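Side-chain contacts in guanine nucleotide exchange factor SRM1 (PDB 3OF7), which promotes the exchange of GDP for GTP on the GTPases Gsp1 and Gsp2, binds chromatin and takes part in nuclear transport: residues A[281-285]-A[286-290]; A[350-353]-A[354-358]; A[228-232]-A[233-237]; A[238-242]-A[243-247]. All coordinates share one frame; numbering follows the deposited sequence.

Interaction 1 of 4, residues A[281-285]-A[286-290]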
loop_
_atom_site.group_PDB
_atom_site.type_symbol
_atom_site.label_atom_id
_atom_site.label_comp_id
_atom_site.label_asym_id
_atom_site.label_seq_id
_atom_site.Cartn_x
_atom_site.Cartn_y
_atom_site.Cartn_z
ATOM N N TRP A 281 2.709 -8.797 -13.341
ATOM C CA TRP A 281 1.881 -8.552 -14.522
ATOM C C TRP A 281 1.211 -7.186 -14.433
ATOM O O TRP A 281 1.175 -6.570 -13.366
ATOM C CB TRP A 281 0.823 -9.650 -14.701
ATOM C CG TRP A 281 -0.226 -9.690 -13.624
ATOM C CD1 TRP A 281 -1.489 -9.170 -13.698
ATOM C CD2 TRP A 281 -0.113 -10.281 -12.321
ATOM N NE1 TRP A 281 -2.167 -9.402 -12.531
ATOM C CE2 TRP A 281 -1.349 -10.077 -11.664
ATOM C CE3 TRP A 281 0.909 -10.963 -11.645
ATOM C CZ2 TRP A 281 -1.596 -10.529 -10.359
ATOM C CZ3 TRP A 281 0.666 -11.408 -10.335
ATOM C CH2 TRP A 281 -0.580 -11.193 -9.714
ATOM N N GLY A 282 0.668 -6.728 -15.559
ATOM C CA GLY A 282 -0.063 -5.468 -15.608
ATOM C C GLY A 282 0.751 -4.362 -16.251
ATOM O O GLY A 282 1.588 -4.615 -17.130
ATOM N N LEU A 283 0.509 -3.134 -15.811
ATOM C CA LEU A 283 1.076 -1.962 -16.469
ATOM C C LEU A 283 2.596 -1.931 -16.342
ATOM O O LEU A 283 3.134 -2.135 -15.252
ATOM C CB LEU A 283 0.458 -0.686 -15.884
ATOM C CG LEU A 283 0.914 0.646 -16.493
ATOM C CD1 LEU A 283 0.423 0.797 -17.953
ATOM C CD2 LEU A 283 0.471 1.809 -15.618
ATOM N N ASN A 284 3.288 -1.696 -17.457
ATOM C CA ASN A 284 4.751 -1.788 -17.465
ATOM C C ASN A 284 5.485 -0.769 -18.339
ATOM O O ASN A 284 6.593 -1.044 -18.816
ATOM C CB ASN A 284 5.194 -3.215 -17.827
ATOM C CG ASN A 284 6.640 -3.498 -17.442
ATOM O OD1 ASN A 284 7.125 -3.015 -16.424
ATOM N ND2 ASN A 284 7.328 -4.296 -18.255
ATOM N N GLN A 285 4.906 0.416 -18.533
ATOM C CA GLN A 285 5.517 1.369 -19.468
ATOM C C GLN A 285 6.794 2.016 -18.922
ATOM O O GLN A 285 7.572 2.590 -19.697
ATOM C CB GLN A 285 4.506 2.404 -20.016
ATOM C CG GLN A 285 4.303 3.679 -19.183
ATOM C CD GLN A 285 3.357 3.498 -18.001
ATOM O OE1 GLN A 285 2.428 4.292 -17.805
ATOM N NE2 GLN A 285 3.600 2.477 -17.199
ATOM N N PHE A 286 7.009 1.918 -17.605
ATOM C CA PHE A 286 8.271 2.372 -17.005
ATOM C C PHE A 286 9.137 1.225 -16.472
ATOM O O PHE A 286 10.130 1.457 -15.775
ATOM C CB PHE A 286 8.011 3.400 -15.894
ATOM C CG PHE A 286 7.497 4.714 -16.395
ATOM C CD1 PHE A 286 8.377 5.688 -16.862
ATOM C CD2 PHE A 286 6.129 4.979 -16.404
ATOM C CE1 PHE A 286 7.899 6.921 -17.333
ATOM C CE2 PHE A 286 5.634 6.201 -16.867
ATOM C CZ PHE A 286 6.524 7.175 -17.338
ATOM N N GLY A 287 8.775 -0.009 -16.809
ATOM C CA GLY A 287 9.532 -1.177 -16.344
ATOM C C GLY A 287 9.308 -1.455 -14.866
ATOM O O GLY A 287 10.120 -2.133 -14.226
ATOM N N GLN A 288 8.196 -0.952 -14.327
ATOM C CA GLN A 288 7.858 -1.159 -12.911
ATOM C C GLN A 288 7.635 -2.645 -12.564
ATOM O O GLN A 288 7.740 -3.035 -11.402
ATOM C CB GLN A 288 6.657 -0.302 -12.483
ATOM C CG GLN A 288 5.353 -0.535 -13.252
ATOM C CD GLN A 288 5.147 0.432 -14.415
ATOM O OE1 GLN A 288 6.011 0.586 -15.273
ATOM N NE2 GLN A 288 3.975 1.066 -14.458
ATOM N N CYS A 289 7.334 -3.468 -13.569
ATOM C CA CYS A 289 7.184 -4.914 -13.358
ATOM C C CYS A 289 8.532 -5.618 -13.161
ATOM O O CYS A 289 8.576 -6.743 -12.654
ATOM C CB CYS A 289 6.397 -5.566 -14.499
ATOM S SG CYS A 289 4.631 -5.193 -14.494
ATOM N N GLY A 290 9.618 -4.951 -13.562
ATOM C CA GLY A 290 10.985 -5.443 -13.360
ATOM C C GLY A 290 11.348 -6.699 -14.148
ATOM O O GLY A 290 12.196 -7.485 -13.712
#
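Two type I beta turns follow one another, Asn284 to Gly287 and Gly287 to Gly290, and the first is closed by a bond from Gly287 N to Asn284 O at 3.1 Å. They open the loop that follows strand 278-281 in the fifth RCC1 repeat of the beta-propeller. Asn284 ties the second turn to the first. Its CG stands anti to the backbone N (chi1 -162°), and this carries the amide oxygen to the second turn. OD1 accepts from Cys289 N at 2.9 Å, with the donor above the carbonyl plane. The same oxygen lies 3.0 Å from Gly287 CA. Gln288 reaches back to the first turn because its chain bends sharply at chi2 (-95°). Its OE1 accepts from Phe286 N at 2.9 Å, in the carbonyl plane. Its NE2 lies 3.7 Å from Leu283 CG. With an alanine at Gln288, the Phe286 N-H would probably lose this acceptor and a gap would open beside Leu283. Around the loop, the Phe286 ring meets His323, and Trp281 NE1 bonds to Gln235 O in the preceding repeat. Cys289 points back toward the start of the loop, and its SG comes to 3.5 Å from Leu283 O.

Interaction 2 of 4, residues A[350-353]-A[354-358]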
loop_
_atom_site.group_PDB
_atom_site.type_symbol
_atom_site.label_atom_id
_atom_site.label_comp_id
_atom_site.label_asym_id
_atom_site.label_seq_id
_atom_site.Cartn_x
_atom_site.Cartn_y
_atom_site.Cartn_z
ATOM N N ASP A 350 24.593 9.642 -10.206
ATOM C CA ASP A 350 25.959 9.129 -10.370
ATOM C C ASP A 350 26.119 7.632 -10.089
ATOM O O ASP A 350 27.238 7.121 -10.093
ATOM C CB ASP A 350 26.946 9.942 -9.522
ATOM C CG ASP A 350 27.108 11.369 -10.020
ATOM N N ASN A 351 25.013 6.931 -9.845
ATOM C CA ASN A 351 25.037 5.482 -9.629
ATOM C C ASN A 351 23.990 4.722 -10.459
ATOM O O ASN A 351 23.778 3.520 -10.262
ATOM C CB ASN A 351 24.888 5.149 -8.136
ATOM C CG ASN A 351 26.081 5.619 -7.303
ATOM O OD1 ASN A 351 27.237 5.459 -7.702
ATOM N ND2 ASN A 351 25.801 6.195 -6.139
ATOM N N LEU A 352 23.339 5.424 -11.384
ATOM C CA LEU A 352 22.396 4.791 -12.302
ATOM C C LEU A 352 23.101 3.708 -13.126
ATOM O O LEU A 352 24.173 3.952 -13.692
ATOM C CB LEU A 352 21.739 5.830 -13.223
ATOM C CG LEU A 352 20.809 6.853 -12.564
ATOM C CD1 LEU A 352 20.498 7.996 -13.521
ATOM C CD2 LEU A 352 19.525 6.195 -12.066
ATOM N N PRO A 353 22.507 2.504 -13.182
ATOM C CA PRO A 353 23.091 1.377 -13.910
ATOM C C PRO A 353 23.048 1.578 -15.424
ATOM O O PRO A 353 22.345 2.474 -15.910
ATOM C CB PRO A 353 22.210 0.199 -13.493
ATOM C CG PRO A 353 20.916 0.807 -13.094
ATOM C CD PRO A 353 21.257 2.132 -12.495
ATOM N N GLU A 354 23.809 0.760 -16.155
ATOM C CA GLU A 354 23.913 0.883 -17.610
ATOM C C GLU A 354 22.616 0.526 -18.345
ATOM O O GLU A 354 22.399 0.973 -19.475
ATOM C CB GLU A 354 25.083 0.041 -18.147
ATOM C CG GLU A 354 26.450 0.730 -18.046
ATOM C CD GLU A 354 27.533 0.045 -18.880
ATOM O OE1 GLU A 354 27.198 -0.830 -19.716
ATOM O OE2 GLU A 354 28.722 0.395 -18.699
ATOM N N TYR A 355 21.754 -0.259 -17.706
ATOM C CA TYR A 355 20.456 -0.620 -18.293
ATOM C C TYR A 355 19.358 0.423 -18.017
ATOM O O TYR A 355 18.191 0.192 -18.329
ATOM C CB TYR A 355 20.001 -2.019 -17.846
ATOM C CG TYR A 355 20.020 -2.231 -16.348
ATOM C CD1 TYR A 355 21.144 -2.770 -15.724
ATOM C CD2 TYR A 355 18.920 -1.890 -15.553
ATOM C CE1 TYR A 355 21.181 -2.961 -14.344
ATOM C CE2 TYR A 355 18.944 -2.079 -14.162
ATOM C CZ TYR A 355 20.080 -2.618 -13.568
ATOM O OH TYR A 355 20.139 -2.815 -12.201
ATOM N N THR A 356 19.736 1.558 -17.434
ATOM C CA THR A 356 18.815 2.684 -17.253
ATOM C C THR A 356 18.261 3.067 -18.626
ATOM O O THR A 356 19.026 3.205 -19.588
ATOM C CB THR A 356 19.525 3.903 -16.612
ATOM O OG1 THR A 356 19.962 3.569 -15.287
ATOM C CG2 THR A 356 18.603 5.108 -16.527
ATOM N N TYR A 357 16.940 3.206 -18.721
ATOM C CA TYR A 357 16.306 3.616 -19.965
ATOM C C TYR A 357 16.391 5.127 -20.139
ATOM O O TYR A 357 15.985 5.890 -19.253
ATOM C CB TYR A 357 14.843 3.157 -20.037
ATOM C CG TYR A 357 14.040 3.872 -21.116
ATOM C CD1 TYR A 357 14.165 3.518 -22.460
ATOM C CD2 TYR A 357 13.182 4.921 -20.788
ATOM C CE1 TYR A 357 13.442 4.182 -23.452
ATOM C CE2 TYR A 357 12.450 5.590 -21.769
ATOM C CZ TYR A 357 12.586 5.215 -23.097
ATOM O OH TYR A 357 11.859 5.885 -24.059
ATOM N N LYS A 358 16.929 5.539 -21.288
ATOM C CA LYS A 358 16.985 6.939 -21.696
ATOM C C LYS A 358 16.113 7.107 -22.937
ATOM O O LYS A 358 16.133 6.258 -23.827
ATOM C CB LYS A 358 18.423 7.370 -22.005
ATOM C CG LYS A 358 19.334 7.497 -20.791
ATOM C CD LYS A 358 20.753 7.909 -21.198
ATOM C CE LYS A 358 21.748 7.580 -20.098
ATOM N NZ LYS A 358 23.139 8.067 -20.383
#
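Thr356 grips Pro353 O twice. Its OG1 donates to that oxygen at 2.7 Å, and its backbone N donates to it at 3.2 Å. Both donors come from the same face of the carbonyl plane. The backbone bond closes a type I beta turn from Pro353 to Thr356, and the hydroxyl reinforces it. The turn leads into strand 357-358, which pairs antiparallel with strand 364-368 at the surface of the sixth RCC1 repeat. OG1 reaches the carbonyl because it stands beside its own backbone N and anti to the carbonyl carbon (chi1 -64°). Tyr355 takes the third place in the turn. Its first torsion puts CG between the backbone N and the carbonyl carbon (chi1 52°), which folds the ring back onto the proline. Pro353 CB lies over one ring face, 3.7 Å from the centroid of the Tyr355 ring, in a CH-pi contact. Beyond the turn, Tyr355 OH bonds to Thr371 OG1. Putting an alanine in place of Tyr355 would probably uncover Pro353 and leave Thr371 OG1 without this partner. The hydroxyl also touches the residues at and before the start of the turn: Thr356 OG1 is 3.4 Å from Pro353 CD and 3.5 Å from Leu352 CB.

Interaction 3 of 4, residues A[228-232]-A[233-237]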
loop_
_atom_site.group_PDB
_atom_site.type_symbol
_atom_site.label_atom_id
_atom_site.label_comp_id
_atom_site.label_asym_id
_atom_site.label_seq_id
_atom_site.Cartn_x
_atom_site.Cartn_y
_atom_site.Cartn_z
ATOM N N TRP A 228 -10.207 -8.534 -8.768
ATOM C CA TRP A 228 -11.514 -7.889 -8.825
ATOM C C TRP A 228 -11.338 -6.389 -9.069
ATOM O O TRP A 228 -10.561 -5.727 -8.370
ATOM C CB TRP A 228 -12.250 -8.144 -7.503
ATOM C CG TRP A 228 -13.639 -7.549 -7.321
ATOM C CD1 TRP A 228 -14.578 -7.280 -8.290
ATOM C CD2 TRP A 228 -14.253 -7.221 -6.070
ATOM N NE1 TRP A 228 -15.728 -6.776 -7.709
ATOM C CE2 TRP A 228 -15.554 -6.734 -6.349
ATOM C CE3 TRP A 228 -13.822 -7.277 -4.733
ATOM C CZ2 TRP A 228 -16.427 -6.303 -5.341
ATOM C CZ3 TRP A 228 -14.695 -6.857 -3.731
ATOM C CH2 TRP A 228 -15.978 -6.365 -4.040
ATOM N N GLY A 229 -12.060 -5.861 -10.058
ATOM C CA GLY A 229 -12.100 -4.419 -10.302
ATOM C C GLY A 229 -11.843 -4.058 -11.751
ATOM O O GLY A 229 -12.140 -4.847 -12.659
ATOM N N ASN A 230 -11.289 -2.867 -11.975
ATOM C CA ASN A 230 -10.926 -2.446 -13.327
ATOM C C ASN A 230 -9.836 -3.337 -13.918
ATOM O O ASN A 230 -8.983 -3.842 -13.192
ATOM C CB ASN A 230 -10.491 -0.977 -13.341
ATOM C CG ASN A 230 -10.401 -0.407 -14.757
ATOM O OD1 ASN A 230 -11.221 -0.725 -15.617
ATOM N ND2 ASN A 230 -9.403 0.441 -14.998
ATOM N N GLY A 231 -9.880 -3.544 -15.234
ATOM C CA GLY A 231 -8.952 -4.451 -15.892
ATOM C C GLY A 231 -8.300 -3.909 -17.148
ATOM O O GLY A 231 -7.713 -4.668 -17.917
ATOM N N GLN A 232 -8.382 -2.595 -17.345
ATOM C CA GLN A 232 -7.899 -1.961 -18.586
ATOM C C GLN A 232 -6.389 -2.069 -18.799
ATOM O O GLN A 232 -5.905 -1.897 -19.924
ATOM C CB GLN A 232 -8.321 -0.492 -18.636
ATOM C CG GLN A 232 -9.822 -0.281 -18.643
ATOM C CD GLN A 232 -10.213 1.183 -18.532
ATOM O OE1 GLN A 232 -9.854 1.875 -17.568
ATOM N NE2 GLN A 232 -10.969 1.666 -19.519
ATOM N N GLN A 233 -5.651 -2.331 -17.722
ATOM C CA GLN A 233 -4.198 -2.470 -17.783
ATOM C C GLN A 233 -3.743 -3.926 -17.600
ATOM O O GLN A 233 -2.577 -4.178 -17.276
ATOM C CB GLN A 233 -3.520 -1.573 -16.730
ATOM C CG GLN A 233 -3.637 -0.065 -16.981
ATOM C CD GLN A 233 -5.002 0.506 -16.618
ATOM O OE1 GLN A 233 -5.631 0.089 -15.645
ATOM N NE2 GLN A 233 -5.459 1.470 -17.398
ATOM N N ASN A 234 -4.658 -4.871 -17.816
ATOM C CA ASN A 234 -4.380 -6.306 -17.638
ATOM C C ASN A 234 -4.068 -6.691 -16.189
ATOM O O ASN A 234 -3.453 -7.728 -15.933
ATOM C CB ASN A 234 -3.260 -6.784 -18.574
ATOM C CG ASN A 234 -3.786 -7.585 -19.750
ATOM O OD1 ASN A 234 -4.120 -8.765 -19.615
ATOM N ND2 ASN A 234 -3.850 -6.953 -20.912
ATOM N N GLN A 235 -4.508 -5.868 -15.239
ATOM C CA GLN A 235 -4.201 -6.128 -13.827
ATOM C C GLN A 235 -4.952 -7.348 -13.280
ATOM O O GLN A 235 -4.543 -7.923 -12.265
ATOM C CB GLN A 235 -4.428 -4.892 -12.940
ATOM C CG GLN A 235 -5.822 -4.274 -13.000
ATOM C CD GLN A 235 -5.918 -3.192 -14.064
ATOM O OE1 GLN A 235 -5.885 -3.478 -15.265
ATOM N NE2 GLN A 235 -6.039 -1.941 -13.631
ATOM N N LEU A 236 -6.036 -7.737 -13.947
ATOM C CA LEU A 236 -6.854 -8.863 -13.484
ATOM C C LEU A 236 -6.309 -10.213 -13.948
ATOM O O LEU A 236 -6.881 -11.255 -13.628
ATOM C CB LEU A 236 -8.337 -8.702 -13.884
ATOM C CG LEU A 236 -9.097 -7.407 -13.553
ATOM C CD1 LEU A 236 -10.479 -7.435 -14.170
ATOM C CD2 LEU A 236 -9.190 -7.101 -12.047
ATOM N N GLY A 237 -5.198 -10.186 -14.686
ATOM C CA GLY A 237 -4.554 -11.396 -15.194
ATOM C C GLY A 237 -5.290 -12.056 -16.349
ATOM O O GLY A 237 -4.994 -13.197 -16.707
HETATM O O HOH W 1 -7.167 1.048 -13.316
HETATM O O HOH W 2 -7.271 -7.232 -16.640
#
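The loop after strand 225-229 in the fourth RCC1 repeat begins with two consecutive type I beta turns, Gly231 to Asn234 and Asn234 to Gly237. The first is closed by Asn234 N to Gly231 O at 3.1 Å. Water 2 links the same Gly231 O to Leu236 N. The amide of Gln235 holds Gln233 at two points. Gln235 OE1 takes the Gln233 N-H on a lone pair at 2.7 Å, and Gln235 NE2 donates to Gln233 OE1 at 2.9 Å, in the carbonyl plane and nearly straight (161°). These two bonds fix the rotation of the Gln235 amide. Strand 225-229 is the third strand of a four-stranded propeller blade, and Leu236 packs back on its end. Leu236 CD1 lies 3.4 Å from Gly229 O and its CG 3.8 Å from Gly231 CA. Gly231, without a side chain, lets Leu236 lie close to its CA. Asn230 CG is anti to the backbone N (chi1 -167°), and its ND2 donates to Gln232 OE1 at 3.0 Å. The same ND2 donates to water 1, which in turn donates to Gln233 OE1. Gln232 OE1 also accepts from Asn178 N, while Gln232 NE2 bonds to Glu179 OE2.

Interaction 4 of 4, residues A[238-242]-A[243-247]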
loop_
_atom_site.group_PDB
_atom_site.type_symbol
_atom_site.label_atom_id
_atom_site.label_comp_id
_atom_site.label_asym_id
_atom_site.label_seq_id
_atom_site.Cartn_x
_atom_site.Cartn_y
_atom_site.Cartn_z
ATOM N N ARG A 238 -6.256 -11.334 -16.914
ATOM C CA ARG A 238 -7.032 -11.779 -18.067
ATOM C C ARG A 238 -7.471 -10.538 -18.841
ATOM O O ARG A 238 -7.704 -9.483 -18.244
ATOM C CB ARG A 238 -8.255 -12.607 -17.628
ATOM C CG ARG A 238 -9.259 -11.856 -16.751
ATOM C CD ARG A 238 -10.312 -12.758 -16.122
ATOM N NE ARG A 238 -11.105 -12.014 -15.139
ATOM C CZ ARG A 238 -12.247 -11.386 -15.415
ATOM N NH1 ARG A 238 -12.754 -11.430 -16.643
ATOM N NH2 ARG A 238 -12.890 -10.724 -14.464
ATOM N N LYS A 239 -7.559 -10.652 -20.164
ATOM C CA LYS A 239 -8.131 -9.580 -20.980
ATOM C C LYS A 239 -9.636 -9.570 -20.767
ATOM O O LYS A 239 -10.262 -10.624 -20.723
ATOM C CB LYS A 239 -7.794 -9.782 -22.460
ATOM C CG LYS A 239 -8.100 -8.581 -23.344
ATOM N N VAL A 240 -10.222 -8.392 -20.599
ATOM C CA VAL A 240 -11.676 -8.297 -20.452
ATOM C C VAL A 240 -12.230 -7.341 -21.504
ATOM O O VAL A 240 -12.000 -6.136 -21.438
ATOM C CB VAL A 240 -12.113 -7.840 -19.035
ATOM C CG1 VAL A 240 -13.618 -7.958 -18.880
ATOM C CG2 VAL A 240 -11.407 -8.650 -17.942
ATOM N N MET A 241 -12.952 -7.892 -22.477
ATOM C CA MET A 241 -13.565 -7.088 -23.538
ATOM C C MET A 241 -14.655 -6.195 -22.954
ATOM O O MET A 241 -15.327 -6.582 -21.993
ATOM C CB MET A 241 -14.146 -8.001 -24.636
ATOM C CG MET A 241 -13.093 -8.669 -25.531
ATOM S SD MET A 241 -13.794 -9.730 -26.848
ATOM C CE MET A 241 -15.465 -9.140 -26.875
ATOM N N GLU A 242 -14.830 -5.007 -23.540
ATOM C CA GLU A 242 -15.766 -3.993 -23.037
ATOM C C GLU A 242 -17.086 -4.521 -22.483
ATOM O O GLU A 242 -17.454 -4.196 -21.349
ATOM C CB GLU A 242 -16.046 -2.901 -24.097
ATOM C CG GLU A 242 -17.071 -1.829 -23.671
ATOM C CD GLU A 242 -16.563 -0.884 -22.578
ATOM O OE1 GLU A 242 -15.365 -0.954 -22.226
ATOM O OE2 GLU A 242 -17.363 -0.065 -22.073
ATOM N N ARG A 243 -17.810 -5.306 -23.282
ATOM C CA ARG A 243 -19.162 -5.700 -22.891
ATOM C C ARG A 243 -19.207 -6.746 -21.775
ATOM O O ARG A 243 -20.288 -7.072 -21.291
ATOM C CB ARG A 243 -20.000 -6.151 -24.105
ATOM C CG ARG A 243 -19.647 -7.515 -24.662
ATOM C CD ARG A 243 -20.474 -7.761 -25.920
ATOM N NE ARG A 243 -20.203 -9.058 -26.528
ATOM C CZ ARG A 243 -19.211 -9.284 -27.379
ATOM N NH1 ARG A 243 -18.378 -8.299 -27.705
ATOM N NH2 ARG A 243 -19.042 -10.499 -27.893
ATOM N N PHE A 244 -18.042 -7.269 -21.385
ATOM C CA PHE A 244 -17.946 -8.233 -20.277
ATOM C C PHE A 244 -17.373 -7.618 -18.983
ATOM O O PHE A 244 -17.214 -8.315 -17.977
ATOM C CB PHE A 244 -17.129 -9.466 -20.702
ATOM C CG PHE A 244 -17.739 -10.237 -21.857
ATOM C CD1 PHE A 244 -18.847 -11.053 -21.659
ATOM C CD2 PHE A 244 -17.199 -10.139 -23.138
ATOM C CE1 PHE A 244 -19.419 -11.765 -22.728
ATOM C CE2 PHE A 244 -17.760 -10.845 -24.210
ATOM C CZ PHE A 244 -18.872 -11.655 -24.003
ATOM N N ARG A 245 -17.097 -6.314 -19.007
ATOM C CA ARG A 245 -16.489 -5.623 -17.855
ATOM C C ARG A 245 -17.378 -5.565 -16.613
ATOM O O ARG A 245 -16.869 -5.544 -15.494
ATOM C CB ARG A 245 -16.011 -4.224 -18.249
ATOM C CG ARG A 245 -14.799 -4.259 -19.170
ATOM C CD ARG A 245 -14.443 -2.878 -19.668
ATOM N NE ARG A 245 -13.840 -2.049 -18.631
ATOM C CZ ARG A 245 -13.890 -0.716 -18.616
ATOM N NH1 ARG A 245 -14.534 -0.054 -19.574
ATOM N NH2 ARG A 245 -13.306 -0.043 -17.629
ATOM N N LEU A 246 -18.692 -5.535 -16.793
ATOM C CA LEU A 246 -19.588 -5.573 -15.646
ATOM C C LEU A 246 -20.084 -6.989 -15.351
ATOM O O LEU A 246 -20.224 -7.368 -14.183
ATOM C CB LEU A 246 -20.762 -4.599 -15.809
ATOM C CG LEU A 246 -20.443 -3.101 -15.704
ATOM C CD1 LEU A 246 -21.689 -2.253 -15.958
ATOM C CD2 LEU A 246 -19.829 -2.747 -14.354
ATOM N N LYS A 247 -20.337 -7.767 -16.405
ATOM C CA LYS A 247 -20.754 -9.167 -16.249
ATOM C C LYS A 247 -19.764 -9.958 -15.398
ATOM O O LYS A 247 -20.161 -10.868 -14.664
ATOM C CB LYS A 247 -20.935 -9.841 -17.614
ATOM C CG LYS A 247 -22.213 -9.433 -18.356
ATOM C CD LYS A 247 -22.189 -9.954 -19.812
ATOM C CE LYS A 247 -23.345 -9.374 -20.634
ATOM N NZ LYS A 247 -23.236 -9.720 -22.087
#
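Glu242 and Arg245 meet through bent side chains. Glu242 has CG anti to the backbone N (chi1 177°) and turns at chi2 (70°), while Arg245 turns at chi3 (73°). Together the bends bring Glu242 OE1 to Arg245 NH1 at 2.9 Å, a hydrogen-bonded salt bridge. NH1 meets the syn side of the carboxylate oxygen, and OE1 lies near the plane of the guanidinium, at its edge. The two flat groups are well tilted from each other. Arg245 has a second tie, since its NH2 bonds to Asn230 OD1; the two bonds hold its guanidinium in place. The backbone beneath is drawn in by two successive bonds, each joining a residue to the third one on: Phe244 N to Met241 O at 2.9 Å and Arg245 N to Glu242 O at 3.2 Å. Met241 and Phe244 pack on the outer side. The methyl CE of Met241 comes to the ring edge, 3.9 Å from Phe244 CE2. Arg243 CG covers part of one face of the same ring. Val240 approaches with CG1, which lies 3.7 Å from Phe244 O and 3.9 Å from Arg245 CG. Phe244 O accepts a hydrogen bond from Thr248 OG1. The whole is a surface turn in the long loop joining strands 225-229 and 252-253, the last two strands of one four-stranded antiparallel blade of the RCC1 beta-propeller.

Overall arrangement
Along the chain the order is interaction 3, interaction 4, interaction 1, interaction 2. Interactions 3 and 4 share the loop between strands 225-229 and 252-253, with centres about 9 Å apart, and Arg245 of the second reaches Asn230 of the first. Interaction 1 lies at the equivalent place in the next blade, after strand 278-281, about 14 Å from interaction 3 between centres. Trp281 joins the two loops. Interaction 2 belongs to the sixth repeat, about 17 Å from interaction 1 and 38 Å from interaction 4, between centres. The contacts thus follow neighbouring blades of the propeller, with repeat-loop turns linked directly between the fourth and fifth RCC1 repeats.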